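Local atomic coordinates of tonb-dependent siderophore receptor (Acinetobacter baumannii, PDB entry 5FP1), a protein that probably acts in the initial step of iron uptake by binding iron-chelating siderophores, and may bind ferric enterobactin with micromolar affinity. Residues E115-T120 with G135-I140; T218-Y223 with I271-L276; P230-P235 with T302-S307; V664-M669 with N686-R691. One frame throughout, in Å; residues are numbered along the deposited sequence.

Contact 1 of 4, residues E115-T120 with G135-I140; sequences EQVEVT and GSINMI
Ile-140 packs against two side chains of the facing strand: its CG1 lies 3.7 Å from Gln-116 CG, the two chains running side by side, and its CD1 reaches the carboxylate end of Glu-118. On the same face Gln-116 NE2 gives a hydrogen bond to Glu-118 OE2 (2.9 Å), in the plane of its own amide and on the anti lone pair of the oxygen. Glu-118 gets there with CG anti to its carbonyl carbon (chi1 -57°) and an extended chain beyond. A water takes a hydrogen bond from Asn-138 ND2 and gives one to Glu-118 OE1 at 2.8 Å. On the other face Val-117 CG1 meets Ile-137 CG2 at 3.8 Å, with Met-139 beside them. The backbones form an antiparallel ladder in the mixed sheet of the plug domain, the globular domain that fills the barrel of TonB-dependent receptors. Its straightest rung runs from Glu-118 N to Asn-138 O (176°). At one end Gly-135 CA lies 3.0 Å from Thr-120 O, at backbone angles that suit glycine (phi 149°). Further out, Ser-28 and Ala-29 bond the two Glu-118 oxygens, Gly-100 N holds Asn-138 OD1, and Leu-60 of helix 60-63 covers Val-117 and Met-139.

Contact 2 of 4, residues T218-Y223 with I271-L276; sequences TLSYYY and IGTIKL
Segments 218-223 and 271-276, parts of strands 215-226 and 264-279, are antiparallel neighbours in the wall of the transmembrane barrel, joined by backbone bonds and dressed differently on their two faces. Thr-218, Ser-220 and Tyr-222 pair with Lys-275, Thr-273 and Ile-271, each pair sharing two hydrogen bonds; the straightest goes from Lys-275 N to Thr-218 O (175°). Between them CA-H groups also point at carbonyls, most closely Tyr-221 CA to Ile-271 O at 3.1 Å.

On the outer face Leu-219 and Ile-274 lie side by side, and Leu-219 CD2 touches Ile-274 CG2 at 3.7 Å. Tyr-221, its OH bonded to His-270, lies here opposite Gly-272, and a C8E detergent molecule is bound near that glycine. The inner face is mixed, with hydroxyls and waters round Thr-218, Ser-220 and Thr-273. Ser-220 OG sits between its own backbone N and carbonyl carbon (chi1 71°), which sets it 3.5 Å from Thr-273 CB. One water, 3.1 Å from both Ser-220 OG and Thr-273 OG1, also donates to Ile-271 O. A second joins Thr-218 OG1, itself bonded to Thr-208, to Lys-275 O. At the other end Ile-271 packs beside Tyr-222, whose ring meets Phe-112 of the plug. Leu-219, Ile-274 and Tyr-221 outward, and hydroxyls with waters inward beside a tyrosine that meets the plug, fit a plugged outer-membrane beta-barrel.

Contact 3 of 4, residues P230-P235 with T302-S307; sequences PDSGIP and TNPDDS
Pro-304 lies with its ring against the backbone of 232-235. Its CD meets Ser-232 OG, CG and CB both lie at Gly-233 O, with CG at 3.5 Å from that oxygen, and CB also touches Pro-235 CD at 4.0 Å. The two proline rings are slanted to each other, Pro-235 CD resting near Pro-304 CB and CG, and Pro-235 CB lies 3.4 Å from Pro-304 O.

Ser-232 supplies the direct polar link. Its OG stands anti to the backbone N (chi1 -176°), which carries it across to donate to Thr-302 O at 2.8 Å. The hydroxyl approaches from above the carbonyl plane, 43° out of it, and not on a lone pair. Beside this bond a water accepts from Thr-302 N (3.0 Å) and lies 3.1 Å from Pro-230 O, so both backbone polar groups of Thr-302 are met from this side. The contact thus ties the end of long barrel strand 284-304 to the segment leading into strand 234-238, a short strand that belongs to a separate three-stranded sheet with 701-704 and 693-696.

Ser-232 is also held through its backbone: its N gives a hydrogen bond to Asp-231 OD1 (2.7 Å), which it meets from above the carboxylate plane. The same carboxylate forms a salt bridge to Lys-189 and a hydrogen bond with Gln-192. On the other segment, Thr-302 OG1 bonds to Asp-263, and Tyr-701 also touches Pro-304.

Contact 4 of 4, residues V664-M669 with N686-R691; sequences VRYDAM and NLSDKR
Asn-686 N donates to Asp-667 OD1 at 2.9 Å, meeting the carboxylate from above its plane, and this bond lies at the tight, buried part of the contact. Arg-665 grips the same carboxylate side-on: NE reaches OD2 of Asp-667 at 2.8 Å on its syn lone pair, and NH2 reaches OD1, which therefore accepts twice. Asn-686 CB sits 4.2 Å above the centre of the guanidinium, whose plane is 24° from that of the Asn-686 amide. That amide closes a ring of bonds within its own loop, ND2 to Lys-690 O and OD1 from Lys-690 N. One residue on, Leu-687 N bonds to Tyr-666 O at 2.8 Å, at the start of a type I turn running from Asn-686 to Asp-689.

Toward the surface the fit is looser. Leu-687 CD2 rests on Ala-668 CB at 3.9 Å, and Ser-688 OG lies at the edge of the Tyr-666 ring. Here a water bridges the segments, accepting from Tyr-666 N and Ser-688 N and donating to Asn-686 OD1. Another lies between Val-664 N and Lys-690 NZ, with a weak bond to the amine.

The bonds from Asn-686 N and Leu-687 N fix where the chain leaves strand 678-685 for the loop. Arg-665 NH2 from the strand and Asn-686 N from the loop share one oxygen of Asp-667, and the arginine probably favours the ionised form of that residue.

How the contacts relate
Contact 1 is buried in the plug, whereas contacts 2, 3 and 4 belong to the surrounding barrel and its loops, each centred about 22 Å from the centre of the chain. Contact 2 is the surface member, yet it comes within about 7 Å of contact 1 at the nearest atoms. Both are antiparallel strand ladders; contact 1 has one apolar face and one that holds a buried carboxylate, contact 2 has waters among hydroxyls on its inner face and a largely apolar outer one. Contacts 3 and 4 join strands to loops with few direct bonds, through prolines and a serine in one, and in the other through backbone N-H groups given to a carbonyl and to a carboxylate already held by an arginine. They touch where Ile-234 CG2 lies 4.0 Å from Arg-691 NH2.

Contact 1 of 4, residues E115-T120 with G135-I140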
loop_
_atom_site.group_PDB
_atom_site.type_symbol
_atom_site.label_atom_id
_atom_site.label_comp_id
_atom_site.label_asym_id
_atom_site.label_seq_id
_atom_site.Cartn_x
_atom_site.Cartn_y
_atom_site.Cartn_z
ATOM N N GLU A 115 -13.207 -6.830 1.885
ATOM C CA GLU A 115 -13.448 -8.244 1.554
ATOM C C GLU A 115 -12.133 -8.991 1.267
ATOM O O GLU A 115 -11.838 -10.038 1.841
ATOM C CB GLU A 115 -14.346 -8.274 0.300
ATOM C CG GLU A 115 -14.748 -9.666 -0.178
ATOM C CD GLU A 115 -15.839 -10.308 0.689
ATOM O OE1 GLU A 115 -16.474 -9.621 1.520
ATOM O OE2 GLU A 115 -16.056 -11.515 0.539
ATOM N N GLN A 116 -11.330 -8.431 0.357
ATOM C CA GLN A 116 -10.034 -9.004 -0.016
ATOM C C GLN A 116 -9.145 -7.925 -0.603
ATOM O O GLN A 116 -9.622 -6.860 -0.928
ATOM C CB GLN A 116 -10.193 -10.147 -1.039
ATOM C CG GLN A 116 -10.742 -9.718 -2.373
ATOM C CD GLN A 116 -11.385 -10.856 -3.151
ATOM O OE1 GLN A 116 -11.970 -11.761 -2.569
ATOM N NE2 GLN A 116 -11.318 -10.781 -4.465
ATOM N N VAL A 117 -7.845 -8.205 -0.706
ATOM C CA VAL A 117 -6.905 -7.252 -1.270
ATOM C C VAL A 117 -6.238 -7.943 -2.468
ATOM O O VAL A 117 -5.731 -9.049 -2.347
ATOM C CB VAL A 117 -5.799 -6.866 -0.265
ATOM C CG1 VAL A 117 -4.892 -5.814 -0.884
ATOM C CG2 VAL A 117 -6.396 -6.349 1.031
ATOM N N GLU A 118 -6.269 -7.297 -3.620
ATOM C CA GLU A 118 -5.688 -7.852 -4.821
ATOM C C GLU A 118 -4.425 -7.107 -5.182
ATOM O O GLU A 118 -4.454 -5.871 -5.450
ATOM C CB GLU A 118 -6.699 -7.796 -5.962
ATOM C CG GLU A 118 -7.993 -8.523 -5.632
ATOM C CD GLU A 118 -8.923 -8.685 -6.814
ATOM O OE1 GLU A 118 -8.602 -8.217 -7.945
ATOM O OE2 GLU A 118 -9.986 -9.288 -6.594
ATOM N N VAL A 119 -3.313 -7.839 -5.202
ATOM C CA VAL A 119 -2.016 -7.254 -5.553
ATOM C C VAL A 119 -1.613 -7.669 -6.965
ATOM O O VAL A 119 -1.296 -8.848 -7.221
ATOM C CB VAL A 119 -0.942 -7.685 -4.568
ATOM C CG1 VAL A 119 0.369 -6.973 -4.845
ATOM C CG2 VAL A 119 -1.389 -7.411 -3.124
ATOM N N THR A 120 -1.601 -6.704 -7.872
ATOM C CA THR A 120 -1.119 -6.931 -9.211
ATOM C C THR A 120 0.371 -6.739 -9.149
ATOM O O THR A 120 0.857 -5.718 -8.639
ATOM C CB THR A 120 -1.759 -5.963 -10.218
ATOM O OG1 THR A 120 -3.162 -6.232 -10.281
ATOM C CG2 THR A 120 -1.157 -6.138 -11.592
ATOM N N GLY A 135 3.648 -2.730 -10.145
ATOM C CA GLY A 135 2.418 -3.365 -9.651
ATOM C C GLY A 135 1.479 -2.339 -9.038
ATOM O O GLY A 135 1.758 -1.135 -9.057
ATOM N N SER A 136 0.358 -2.813 -8.501
ATOM C CA SER A 136 -0.607 -1.942 -7.826
ATOM C C SER A 136 -1.478 -2.781 -6.899
ATOM O O SER A 136 -1.591 -4.007 -7.061
ATOM C CB SER A 136 -1.511 -1.227 -8.827
ATOM O OG SER A 136 -2.215 -2.159 -9.615
ATOM N N ILE A 137 -2.104 -2.097 -5.949
ATOM C CA ILE A 137 -2.917 -2.716 -4.934
ATOM C C ILE A 137 -4.341 -2.214 -5.071
ATOM O O ILE A 137 -4.573 -1.011 -5.219
ATOM C CB ILE A 137 -2.368 -2.346 -3.555
ATOM C CG1 ILE A 137 -0.999 -3.020 -3.395
ATOM C CG2 ILE A 137 -3.344 -2.770 -2.465
ATOM C CD1 ILE A 137 -0.175 -2.471 -2.266
ATOM N N ASN A 138 -5.284 -3.143 -4.989
ATOM C CA ASN A 138 -6.699 -2.824 -5.154
ATOM C C ASN A 138 -7.456 -3.458 -4.010
ATOM O O ASN A 138 -7.455 -4.687 -3.855
ATOM C CB ASN A 138 -7.193 -3.354 -6.509
ATOM C CG ASN A 138 -8.631 -2.951 -6.810
ATOM O OD1 ASN A 138 -9.206 -2.039 -6.171
ATOM N ND2 ASN A 138 -9.244 -3.657 -7.759
ATOM N N MET A 139 -8.020 -2.636 -3.137
ATOM C CA MET A 139 -8.771 -3.134 -1.998
ATOM C C MET A 139 -10.253 -3.264 -2.401
ATOM O O MET A 139 -10.854 -2.318 -2.901
ATOM C CB MET A 139 -8.558 -2.227 -0.776
ATOM C CG MET A 139 -7.098 -2.284 -0.249
ATOM S SD MET A 139 -6.919 -1.021 0.994
ATOM C CE MET A 139 -7.560 -1.923 2.370
ATOM N N ILE A 140 -10.815 -4.448 -2.200
ATOM C CA ILE A 140 -12.178 -4.776 -2.640
ATOM C C ILE A 140 -13.083 -4.637 -1.414
ATOM O O ILE A 140 -12.819 -5.242 -0.401
ATOM C CB ILE A 140 -12.281 -6.238 -3.120
ATOM C CG1 ILE A 140 -11.224 -6.535 -4.191
ATOM C CG2 ILE A 140 -13.681 -6.576 -3.623
ATOM C CD1 ILE A 140 -11.277 -5.629 -5.385
HETATM O O HOH W 1 -7.501 -5.800 -8.892
#

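Contact 2 of 4, residues T218-Y223 with I271-L276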
loop_
_atom_site.group_PDB
_atom_site.type_symbol
_atom_site.label_atom_id
_atom_site.label_comp_id
_atom_site.label_asym_id
_atom_site.label_seq_id
_atom_site.Cartn_x
_atom_site.Cartn_y
_atom_site.Cartn_z
ATOM N N THR A 218 -26.022 0.754 -6.888
ATOM C CA THR A 218 -25.422 0.575 -5.557
ATOM C C THR A 218 -24.903 1.936 -5.091
ATOM O O THR A 218 -24.202 2.619 -5.844
ATOM C CB THR A 218 -24.319 -0.488 -5.583
ATOM O OG1 THR A 218 -24.852 -1.727 -6.061
ATOM C CG2 THR A 218 -23.720 -0.749 -4.192
ATOM N N LEU A 219 -25.357 2.359 -3.904
ATOM C CA LEU A 219 -24.923 3.594 -3.250
ATOM C C LEU A 219 -24.108 3.185 -2.022
ATOM O O LEU A 219 -24.548 2.374 -1.199
ATOM C CB LEU A 219 -26.111 4.428 -2.761
ATOM C CG LEU A 219 -27.190 4.769 -3.774
ATOM C CD1 LEU A 219 -28.320 5.527 -3.099
ATOM C CD2 LEU A 219 -26.608 5.598 -4.894
ATOM N N SER A 220 -22.908 3.732 -1.876
ATOM C CA SER A 220 -22.110 3.346 -0.726
ATOM C C SER A 220 -21.323 4.527 -0.169
ATOM O O SER A 220 -21.095 5.525 -0.859
ATOM C CB SER A 220 -21.203 2.168 -1.079
ATOM O OG SER A 220 -20.205 2.592 -1.936
ATOM N N TYR A 221 -20.983 4.419 1.108
ATOM C CA TYR A 221 -20.265 5.453 1.803
ATOM C C TYR A 221 -19.289 4.768 2.721
ATOM O O TYR A 221 -19.578 3.693 3.266
ATOM C CB TYR A 221 -21.246 6.309 2.608
ATOM C CG TYR A 221 -20.625 7.325 3.529
ATOM C CD1 TYR A 221 -19.894 8.413 3.018
ATOM C CD2 TYR A 221 -20.789 7.246 4.914
ATOM C CE1 TYR A 221 -19.340 9.359 3.864
ATOM C CE2 TYR A 221 -20.227 8.194 5.757
ATOM C CZ TYR A 221 -19.494 9.238 5.231
ATOM O OH TYR A 221 -18.953 10.202 6.066
ATOM N N TYR A 222 -18.127 5.400 2.891
ATOM C CA TYR A 222 -17.082 4.908 3.748
ATOM C C TYR A 222 -16.536 6.090 4.531
ATOM O O TYR A 222 -16.296 7.161 3.972
ATOM C CB TYR A 222 -15.952 4.273 2.922
ATOM C CG TYR A 222 -14.810 3.733 3.768
ATOM C CD1 TYR A 222 -14.921 2.522 4.415
ATOM C CD2 TYR A 222 -13.624 4.449 3.926
ATOM C CE1 TYR A 222 -13.895 2.022 5.197
ATOM C CE2 TYR A 222 -12.593 3.957 4.705
ATOM C CZ TYR A 222 -12.725 2.741 5.337
ATOM O OH TYR A 222 -11.692 2.218 6.109
ATOM N N TYR A 223 -16.331 5.875 5.817
ATOM C CA TYR A 223 -15.786 6.889 6.712
ATOM C C TYR A 223 -14.848 6.223 7.684
ATOM O O TYR A 223 -15.173 5.186 8.282
ATOM C CB TYR A 223 -16.901 7.561 7.514
ATOM C CG TYR A 223 -16.434 8.310 8.769
ATOM C CD1 TYR A 223 -15.917 9.594 8.684
ATOM C CD2 TYR A 223 -16.535 7.730 10.024
ATOM C CE1 TYR A 223 -15.516 10.288 9.821
ATOM C CE2 TYR A 223 -16.145 8.409 11.175
ATOM C CZ TYR A 223 -15.638 9.682 11.075
ATOM O OH TYR A 223 -15.257 10.351 12.229
ATOM N N ILE A 271 -15.543 8.453 1.564
ATOM C CA ILE A 271 -15.717 8.090 0.158
ATOM C C ILE A 271 -17.219 7.814 -0.107
ATOM O O ILE A 271 -17.835 7.030 0.615
ATOM C CB ILE A 271 -14.938 6.796 -0.227
ATOM C CG1 ILE A 271 -13.456 6.893 0.153
ATOM C CG2 ILE A 271 -15.088 6.507 -1.736
ATOM C CD1 ILE A 271 -12.668 5.609 -0.061
ATOM N N GLY A 272 -17.755 8.438 -1.145
ATOM C CA GLY A 272 -19.142 8.226 -1.577
ATOM C C GLY A 272 -19.128 7.713 -3.010
ATOM O O GLY A 272 -18.461 8.286 -3.874
ATOM N N THR A 273 -19.842 6.620 -3.262
ATOM C CA THR A 273 -19.840 5.977 -4.580
ATOM C C THR A 273 -21.265 5.699 -5.066
ATOM O O THR A 273 -22.092 5.215 -4.298
ATOM C CB THR A 273 -19.071 4.655 -4.525
ATOM O OG1 THR A 273 -17.755 4.887 -3.996
ATOM C CG2 THR A 273 -18.942 4.049 -5.878
ATOM N N ILE A 274 -21.510 5.985 -6.343
ATOM C CA ILE A 274 -22.730 5.579 -7.027
ATOM C C ILE A 274 -22.383 4.734 -8.247
ATOM O O ILE A 274 -21.746 5.222 -9.174
ATOM C CB ILE A 274 -23.551 6.792 -7.508
ATOM C CG1 ILE A 274 -23.848 7.739 -6.343
ATOM C CG2 ILE A 274 -24.866 6.301 -8.110
ATOM C CD1 ILE A 274 -24.251 9.130 -6.780
ATOM N N LYS A 275 -22.805 3.479 -8.233
ATOM C CA LYS A 275 -22.546 2.575 -9.329
ATOM C C LYS A 275 -23.856 2.124 -9.957
ATOM O O LYS A 275 -24.719 1.571 -9.272
ATOM C CB LYS A 275 -21.798 1.367 -8.840
ATOM C CG LYS A 275 -21.468 0.380 -9.929
ATOM C CD LYS A 275 -20.380 -0.551 -9.446
ATOM C CE LYS A 275 -20.621 -1.976 -9.853
ATOM N NZ LYS A 275 -20.113 -2.860 -8.773
ATOM N N LEU A 276 -23.982 2.375 -11.251
ATOM C CA LEU A 276 -25.184 2.004 -12.032
ATOM C C LEU A 276 -24.781 0.974 -13.085
ATOM O O LEU A 276 -23.786 1.163 -13.808
ATOM C CB LEU A 276 -25.742 3.219 -12.743
ATOM C CG LEU A 276 -25.995 4.410 -11.829
ATOM C CD1 LEU A 276 -26.342 5.643 -12.603
ATOM C CD2 LEU A 276 -27.065 4.070 -10.814
HETATM O O HOH W 2 -24.893 -1.495 -8.906
HETATM O O HOH W 3 -21.658 2.092 -4.727
HETATM O O HOH W 4 -18.089 4.537 -0.915
#

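Contact 3 of 4, residues P230-P235 with T302-S307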
loop_
_atom_site.group_PDB
_atom_site.type_symbol
_atom_site.label_atom_id
_atom_site.label_comp_id
_atom_site.label_asym_id
_atom_site.label_seq_id
_atom_site.Cartn_x
_atom_site.Cartn_y
_atom_site.Cartn_z
ATOM N N PRO A 230 1.859 9.267 16.787
ATOM C CA PRO A 230 2.501 8.536 15.687
ATOM C C PRO A 230 3.859 7.958 16.051
ATOM O O PRO A 230 4.576 8.479 16.913
ATOM C CB PRO A 230 2.658 9.616 14.597
ATOM C CG PRO A 230 2.785 10.892 15.365
ATOM C CD PRO A 230 1.854 10.724 16.548
ATOM N N ASP A 231 4.220 6.880 15.387
ATOM C CA ASP A 231 5.494 6.257 15.608
ATOM C C ASP A 231 6.642 7.122 15.150
ATOM O O ASP A 231 6.486 8.047 14.329
ATOM C CB ASP A 231 5.545 4.896 14.904
ATOM C CG ASP A 231 6.549 3.932 15.557
ATOM O OD1 ASP A 231 7.200 4.298 16.566
ATOM O OD2 ASP A 231 6.677 2.818 15.032
ATOM N N SER A 232 7.789 6.830 15.737
ATOM C CA SER A 232 9.058 7.384 15.350
ATOM C C SER A 232 9.822 6.223 14.708
ATOM O O SER A 232 9.247 5.374 14.011
ATOM C CB SER A 232 9.790 7.943 16.580
ATOM O OG SER A 232 11.019 8.591 16.242
ATOM N N GLY A 233 11.112 6.161 14.936
ATOM C CA GLY A 233 11.909 5.071 14.418
ATOM C C GLY A 233 13.190 4.925 15.216
ATOM O O GLY A 233 13.330 5.548 16.270
ATOM N N ILE A 234 14.109 4.110 14.704
ATOM C CA ILE A 234 15.414 3.877 15.330
ATOM C C ILE A 234 16.490 4.411 14.388
ATOM O O ILE A 234 16.500 4.084 13.174
ATOM C CB ILE A 234 15.639 2.395 15.646
ATOM C CG1 ILE A 234 14.495 1.837 16.485
ATOM C CG2 ILE A 234 16.995 2.179 16.324
ATOM C CD1 ILE A 234 14.294 2.517 17.836
ATOM N N PRO A 235 17.354 5.292 14.904
ATOM C CA PRO A 235 18.326 5.959 14.019
ATOM C C PRO A 235 19.404 4.994 13.536
ATOM O O PRO A 235 19.814 4.122 14.299
ATOM C CB PRO A 235 18.954 7.017 14.925
ATOM C CG PRO A 235 18.836 6.438 16.309
ATOM C CD PRO A 235 17.570 5.643 16.319
ATOM N N THR A 302 8.265 12.475 14.809
ATOM C CA THR A 302 9.673 12.653 15.110
ATOM C C THR A 302 10.584 11.772 14.297
ATOM O O THR A 302 10.469 10.539 14.323
ATOM C CB THR A 302 9.956 12.383 16.603
ATOM O OG1 THR A 302 9.232 13.326 17.392
ATOM C CG2 THR A 302 11.432 12.503 16.884
ATOM N N ASN A 303 11.525 12.412 13.610
ATOM C CA ASN A 303 12.683 11.732 13.028
ATOM C C ASN A 303 13.762 11.642 14.137
ATOM O O ASN A 303 14.176 12.671 14.685
ATOM C CB ASN A 303 13.148 12.527 11.800
ATOM C CG ASN A 303 14.507 12.087 11.230
ATOM O OD1 ASN A 303 15.340 11.449 11.892
ATOM N ND2 ASN A 303 14.757 12.515 10.006
ATOM N N PRO A 304 14.185 10.417 14.500
ATOM C CA PRO A 304 15.150 10.267 15.612
ATOM C C PRO A 304 16.576 10.711 15.198
ATOM O O PRO A 304 17.327 9.969 14.556
ATOM C CB PRO A 304 15.084 8.771 15.915
ATOM C CG PRO A 304 14.839 8.161 14.562
ATOM C CD PRO A 304 13.858 9.112 13.897
ATOM N N ASP A 305 16.870 11.964 15.518
ATOM C CA ASP A 305 18.181 12.618 15.397
ATOM C C ASP A 305 18.564 13.188 14.031
ATOM O O ASP A 305 19.460 14.007 13.962
ATOM C CB ASP A 305 19.329 11.772 15.937
ATOM C CG ASP A 305 20.444 12.648 16.512
ATOM O OD1 ASP A 305 20.085 13.582 17.271
ATOM O OD2 ASP A 305 21.654 12.401 16.244
ATOM N N ASP A 306 17.902 12.767 12.958
ATOM C CA ASP A 306 18.111 13.398 11.643
ATOM C C ASP A 306 19.589 13.395 11.267
ATOM O O ASP A 306 20.104 14.372 10.723
ATOM C CB ASP A 306 17.574 14.810 11.698
ATOM C CG ASP A 306 17.329 15.414 10.324
ATOM O OD1 ASP A 306 17.167 14.682 9.346
ATOM O OD2 ASP A 306 17.258 16.631 10.246
ATOM N N SER A 307 20.279 12.305 11.618
ATOM C CA SER A 307 21.710 12.106 11.316
ATOM C C SER A 307 22.621 13.226 11.849
ATOM O O SER A 307 23.686 13.463 11.314
ATOM C CB SER A 307 21.938 11.891 9.808
ATOM O OG SER A 307 21.117 10.824 9.332
HETATM O O HOH W 5 6.842 10.552 16.585
#

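Contact 4 of 4, residues V664-M669 with N686-R691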
loop_
_atom_site.group_PDB
_atom_site.type_symbol
_atom_site.label_atom_id
_atom_site.label_comp_id
_atom_site.label_asym_id
_atom_site.label_seq_id
_atom_site.Cartn_x
_atom_site.Cartn_y
_atom_site.Cartn_z
ATOM N N VAL A 664 13.083 -13.493 10.470
ATOM C CA VAL A 664 11.908 -14.346 10.410
ATOM C C VAL A 664 11.009 -14.042 11.596
ATOM O O VAL A 664 11.470 -13.920 12.727
ATOM C CB VAL A 664 12.300 -15.839 10.487
ATOM C CG1 VAL A 664 11.071 -16.699 10.300
ATOM C CG2 VAL A 664 13.325 -16.155 9.430
ATOM N N ARG A 665 9.722 -13.921 11.332
ATOM C CA ARG A 665 8.729 -13.558 12.324
ATOM C C ARG A 665 7.662 -14.626 12.275
ATOM O O ARG A 665 7.207 -14.979 11.185
ATOM C CB ARG A 665 8.108 -12.204 11.990
ATOM C CG ARG A 665 6.816 -11.881 12.731
ATOM C CD ARG A 665 5.737 -11.396 11.774
ATOM N NE ARG A 665 4.407 -11.336 12.388
ATOM C CZ ARG A 665 3.858 -10.249 12.908
ATOM N NH1 ARG A 665 4.498 -9.091 12.863
ATOM N NH2 ARG A 665 2.644 -10.308 13.425
ATOM N N TYR A 666 7.278 -15.143 13.440
ATOM C CA TYR A 666 6.259 -16.195 13.546
ATOM C C TYR A 666 4.948 -15.712 14.130
ATOM O O TYR A 666 4.899 -14.782 14.942
ATOM C CB TYR A 666 6.793 -17.330 14.434
ATOM C CG TYR A 666 8.090 -17.890 13.933
ATOM C CD1 TYR A 666 8.115 -18.777 12.880
ATOM C CD2 TYR A 666 9.290 -17.514 14.498
ATOM C CE1 TYR A 666 9.309 -19.288 12.405
ATOM C CE2 TYR A 666 10.482 -18.004 14.026
ATOM C CZ TYR A 666 10.479 -18.903 12.987
ATOM O OH TYR A 666 11.671 -19.396 12.512
ATOM N N ASP A 667 3.870 -16.373 13.727
ATOM C CA ASP A 667 2.556 -16.103 14.263
ATOM C C ASP A 667 1.819 -17.407 14.545
ATOM O O ASP A 667 2.112 -18.440 13.939
ATOM C CB ASP A 667 1.754 -15.262 13.285
ATOM C CG ASP A 667 2.392 -13.897 13.045
ATOM O OD1 ASP A 667 2.387 -13.072 13.985
ATOM O OD2 ASP A 667 2.935 -13.664 11.939
ATOM N N ALA A 668 0.859 -17.346 15.446
ATOM C CA ALA A 668 -0.004 -18.498 15.701
ATOM C C ALA A 668 -1.422 -18.105 15.964
ATOM O O ALA A 668 -1.710 -16.972 16.369
ATOM C CB ALA A 668 0.549 -19.324 16.851
ATOM N N MET A 669 -2.335 -19.062 15.765
ATOM C CA MET A 669 -3.725 -18.823 15.977
ATOM C C MET A 669 -4.438 -20.113 16.472
ATOM O O MET A 669 -4.056 -21.213 16.116
ATOM C CB MET A 669 -4.348 -18.379 14.655
ATOM C CG MET A 669 -5.803 -17.986 14.695
ATOM S SD MET A 669 -6.953 -19.360 14.397
ATOM C CE MET A 669 -6.666 -19.695 12.667
ATOM N N ASN A 686 3.927 -12.222 16.271
ATOM C CA ASN A 686 5.369 -12.120 16.513
ATOM C C ASN A 686 5.687 -12.923 17.765
ATOM O O ASN A 686 6.185 -12.418 18.776
ATOM C CB ASN A 686 5.823 -10.666 16.650
ATOM C CG ASN A 686 7.326 -10.527 16.676
ATOM O OD1 ASN A 686 8.066 -11.497 16.503
ATOM N ND2 ASN A 686 7.796 -9.287 16.850
ATOM N N LEU A 687 5.431 -14.207 17.617
ATOM C CA LEU A 687 5.455 -15.211 18.663
ATOM C C LEU A 687 6.807 -15.315 19.348
ATOM O O LEU A 687 6.885 -15.574 20.542
ATOM C CB LEU A 687 5.108 -16.533 17.963
ATOM C CG LEU A 687 4.693 -17.807 18.637
ATOM C CD1 LEU A 687 3.491 -17.568 19.529
ATOM C CD2 LEU A 687 4.353 -18.792 17.529
ATOM N N SER A 688 7.889 -15.111 18.620
ATOM C CA SER A 688 9.214 -15.157 19.236
ATOM C C SER A 688 9.695 -13.797 19.761
ATOM O O SER A 688 10.817 -13.690 20.201
ATOM C CB SER A 688 10.245 -15.719 18.249
ATOM O OG SER A 688 10.453 -14.837 17.151
ATOM N N ASP A 689 8.853 -12.767 19.687
ATOM C CA ASP A 689 9.214 -11.410 20.124
ATOM C C ASP A 689 10.488 -10.891 19.431
ATOM O O ASP A 689 11.361 -10.263 20.024
ATOM C CB ASP A 689 9.364 -11.349 21.649
ATOM C CG ASP A 689 9.181 -9.952 22.193
ATOM O OD1 ASP A 689 8.581 -9.079 21.502
ATOM O OD2 ASP A 689 9.648 -9.713 23.325
ATOM N N LYS A 690 10.574 -11.155 18.147
ATOM C CA LYS A 690 11.731 -10.762 17.363
ATOM C C LYS A 690 11.741 -9.220 17.196
ATOM O O LYS A 690 10.721 -8.618 16.892
ATOM C CB LYS A 690 11.616 -11.428 15.992
ATOM C CG LYS A 690 12.690 -11.065 14.988
ATOM C CD LYS A 690 14.045 -11.615 15.368
ATOM C CE LYS A 690 15.064 -11.086 14.388
ATOM N NZ LYS A 690 16.425 -11.676 14.582
ATOM N N ARG A 691 12.902 -8.625 17.411
ATOM C CA ARG A 691 13.178 -7.235 17.042
ATOM C C ARG A 691 13.646 -7.184 15.596
ATOM O O ARG A 691 14.742 -7.651 15.228
ATOM C CB ARG A 691 14.244 -6.629 17.960
ATOM C CG ARG A 691 14.564 -5.151 17.684
ATOM C CD ARG A 691 15.724 -4.696 18.579
ATOM N NE ARG A 691 16.074 -3.268 18.483
ATOM C CZ ARG A 691 17.151 -2.796 17.877
ATOM N NH1 ARG A 691 17.966 -3.600 17.230
ATOM N NH2 ARG A 691 17.390 -1.492 17.869
HETATM O O HOH W 6 15.343 -13.740 12.564
HETATM O O HOH W 7 8.348 -14.119 15.961
#